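Local atomic coordinates of DnaJ homolog dnj-2 (Caenorhabditis elegans, PDB entry 2QSA), a protein that probably acts as a membrane-bound Hsp40-type co-chaperone of the DNAJC25 family, whose J-domain, the part given here, would stimulate an Hsp70 partner. Residues A7-Y11 with Y95-Y99. Residues are numbered along the deposited sequence; the frame is centred on the assembly and turned at random. Where two conformers were deposited one is given.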
loop_
_atom_site.group_PDB
_atom_site.type_symbol
_atom_site.label_atom_id
_atom_site.label_comp_id
_atom_site.label_asym_id
_atom_site.label_seq_id
_atom_site.Cartn_x
_atom_site.Cartn_y
_atom_site.Cartn_z
ATOM N N ALA A 7 -8.947 -8.208 2.694
ATOM C CA ALA A 7 -8.241 -9.465 2.797
ATOM C C ALA A 7 -6.790 -9.197 3.181
ATOM O O ALA A 7 -6.097 -8.432 2.517
ATOM C CB ALA A 7 -8.334 -10.251 1.443
ATOM N N PRO A 8 -6.306 -9.830 4.269
ATOM C CA PRO A 8 -4.891 -9.699 4.680
ATOM C C PRO A 8 -3.872 -9.958 3.554
ATOM O O PRO A 8 -2.811 -9.323 3.505
ATOM C CB PRO A 8 -4.759 -10.749 5.814
ATOM C CG PRO A 8 -6.140 -10.782 6.406
ATOM C CD PRO A 8 -7.086 -10.666 5.218
ATOM N N GLU A 9 -4.172 -10.888 2.646
ATOM C CA GLU A 9 -3.193 -11.233 1.620
ATOM C C GLU A 9 -3.178 -10.265 0.431
ATOM O O GLU A 9 -2.285 -10.338 -0.405
ATOM C CB GLU A 9 -3.350 -12.677 1.145
ATOM C CG GLU A 9 -4.714 -12.996 0.574
ATOM C CD GLU A 9 -5.680 -13.537 1.610
ATOM O OE1 GLU A 9 -5.716 -13.023 2.750
ATOM O OE2 GLU A 9 -6.415 -14.484 1.278
ATOM N N LEU A 10 -4.153 -9.359 0.339
ATOM C CA LEU A 10 -4.180 -8.447 -0.832
ATOM C C LEU A 10 -3.656 -7.050 -0.484
ATOM O O LEU A 10 -3.923 -6.531 0.594
ATOM C CB LEU A 10 -5.602 -8.310 -1.410
ATOM C CG LEU A 10 -6.359 -9.592 -1.791
ATOM C CD1 LEU A 10 -7.763 -9.244 -2.270
ATOM C CD2 LEU A 10 -5.619 -10.358 -2.840
ATOM N N TYR A 11 -2.927 -6.449 -1.430
ATOM C CA TYR A 11 -2.547 -5.033 -1.306
ATOM C C TYR A 11 -1.872 -4.755 0.049
ATOM O O TYR A 11 -0.922 -5.474 0.411
ATOM C CB TYR A 11 -3.802 -4.167 -1.532
ATOM C CG TYR A 11 -4.391 -4.389 -2.919
ATOM C CD1 TYR A 11 -3.668 -3.994 -4.058
ATOM C CD2 TYR A 11 -5.652 -4.993 -3.102
ATOM C CE1 TYR A 11 -4.186 -4.167 -5.352
ATOM C CE2 TYR A 11 -6.172 -5.181 -4.400
ATOM C CZ TYR A 11 -5.452 -4.752 -5.497
ATOM O OH TYR A 11 -5.969 -4.932 -6.755
ATOM N N TYR A 95 -9.743 -10.735 -6.058
ATOM C CA TYR A 95 -8.574 -11.602 -6.000
ATOM C C TYR A 95 -7.982 -11.848 -7.382
ATOM O O TYR A 95 -6.758 -11.798 -7.551
ATOM C CB TYR A 95 -8.941 -12.946 -5.368
ATOM C CG TYR A 95 -8.925 -12.977 -3.846
ATOM C CD1 TYR A 95 -9.772 -12.163 -3.095
ATOM C CD2 TYR A 95 -8.097 -13.871 -3.169
ATOM C CE1 TYR A 95 -9.764 -12.217 -1.681
ATOM C CE2 TYR A 95 -8.091 -13.936 -1.757
ATOM C CZ TYR A 95 -8.947 -13.110 -1.035
ATOM O OH TYR A 95 -8.959 -13.145 0.357
ATOM N N TYR A 96 -8.842 -12.166 -8.357
ATOM C CA TYR A 96 -8.406 -12.403 -9.729
ATOM C C TYR A 96 -7.630 -11.179 -10.287
ATOM O O TYR A 96 -6.525 -11.317 -10.857
ATOM C CB TYR A 96 -9.646 -12.686 -10.603
ATOM C CG TYR A 96 -9.314 -12.850 -12.064
ATOM C CD1 TYR A 96 -8.752 -14.030 -12.538
ATOM C CD2 TYR A 96 -9.510 -11.809 -12.948
ATOM C CE1 TYR A 96 -8.415 -14.189 -13.862
ATOM C CE2 TYR A 96 -9.142 -11.943 -14.299
ATOM C CZ TYR A 96 -8.599 -13.141 -14.734
ATOM O OH TYR A 96 -8.234 -13.305 -16.055
ATOM N N GLN A 97 -8.194 -9.980 -10.122
ATOM C CA GLN A 97 -7.531 -8.783 -10.673
ATOM C C GLN A 97 -6.175 -8.553 -10.004
ATOM O O GLN A 97 -5.225 -8.169 -10.673
ATOM C CB GLN A 97 -8.375 -7.524 -10.524
ATOM C CG GLN A 97 -9.765 -7.562 -11.255
ATOM C CD GLN A 97 -9.683 -7.894 -12.736
ATOM O OE1 GLN A 97 -8.731 -7.532 -13.433
ATOM N NE2 GLN A 97 -10.713 -8.583 -13.229
ATOM N N TYR A 98 -6.109 -8.784 -8.693
ATOM C CA TYR A 98 -4.843 -8.628 -7.952
ATOM C C TYR A 98 -3.788 -9.601 -8.501
ATOM O O TYR A 98 -2.672 -9.208 -8.909
ATOM C CB TYR A 98 -5.077 -8.879 -6.467
ATOM C CG TYR A 98 -3.815 -8.834 -5.619
ATOM C CD1 TYR A 98 -3.227 -7.614 -5.281
ATOM C CD2 TYR A 98 -3.232 -9.996 -5.139
ATOM C CE1 TYR A 98 -2.134 -7.542 -4.492
ATOM C CE2 TYR A 98 -2.072 -9.942 -4.354
ATOM C CZ TYR A 98 -1.547 -8.704 -4.032
ATOM O OH TYR A 98 -0.410 -8.632 -3.268
ATOM N N TYR A 99 -4.138 -10.883 -8.526
ATOM C CA TYR A 99 -3.176 -11.880 -9.003
ATOM C C TYR A 99 -2.859 -11.812 -10.503
ATOM O O TYR A 99 -1.685 -12.014 -10.894
ATOM C CB TYR A 99 -3.563 -13.284 -8.506
ATOM C CG TYR A 99 -3.381 -13.449 -7.015
ATOM C CD1 TYR A 99 -2.099 -13.434 -6.428
ATOM C CD2 TYR A 99 -4.468 -13.599 -6.171
ATOM C CE1 TYR A 99 -1.923 -13.577 -5.020
ATOM C CE2 TYR A 99 -4.308 -13.743 -4.777
ATOM C CZ TYR A 99 -3.029 -13.742 -4.211
ATOM O OH TYR A 99 -2.907 -13.895 -2.840
#
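L10 is the apolar centre, set among three tyrosines of helix 91-101. L10 CD1 lies over the face of Y95, 4.0 Å from the ring centroid, while L10 CD2 packs against Y98 CD2 (3.3 Å) and, more loosely, Y99 CE2 (4.1 Å). The L10 CA also makes a CH-pi contact with the Y98 face. Beside it, Y98 turns its edge to the face of Y11 in a T-shaped pair, centroids 4.8 Å apart and planes at 71°; Y81 and Y84 of helix 75-86 extend the aromatic cluster around Y11. A type I turn from A7 to L10, closed by L10 N to A7 O at 3.1 Å, brings A7 and E9 to the hydroxyl end of Y95. There A7 CB packs 3.8 Å from Y95 CZ, and at the polar edge Y95 OH donates a weak hydrogen bond to E9 OE2 (3.0 Å). The N-terminal loop thus joins the C-terminal helix mainly by aromatic and aliphatic packing, with that single weak bond at the rim.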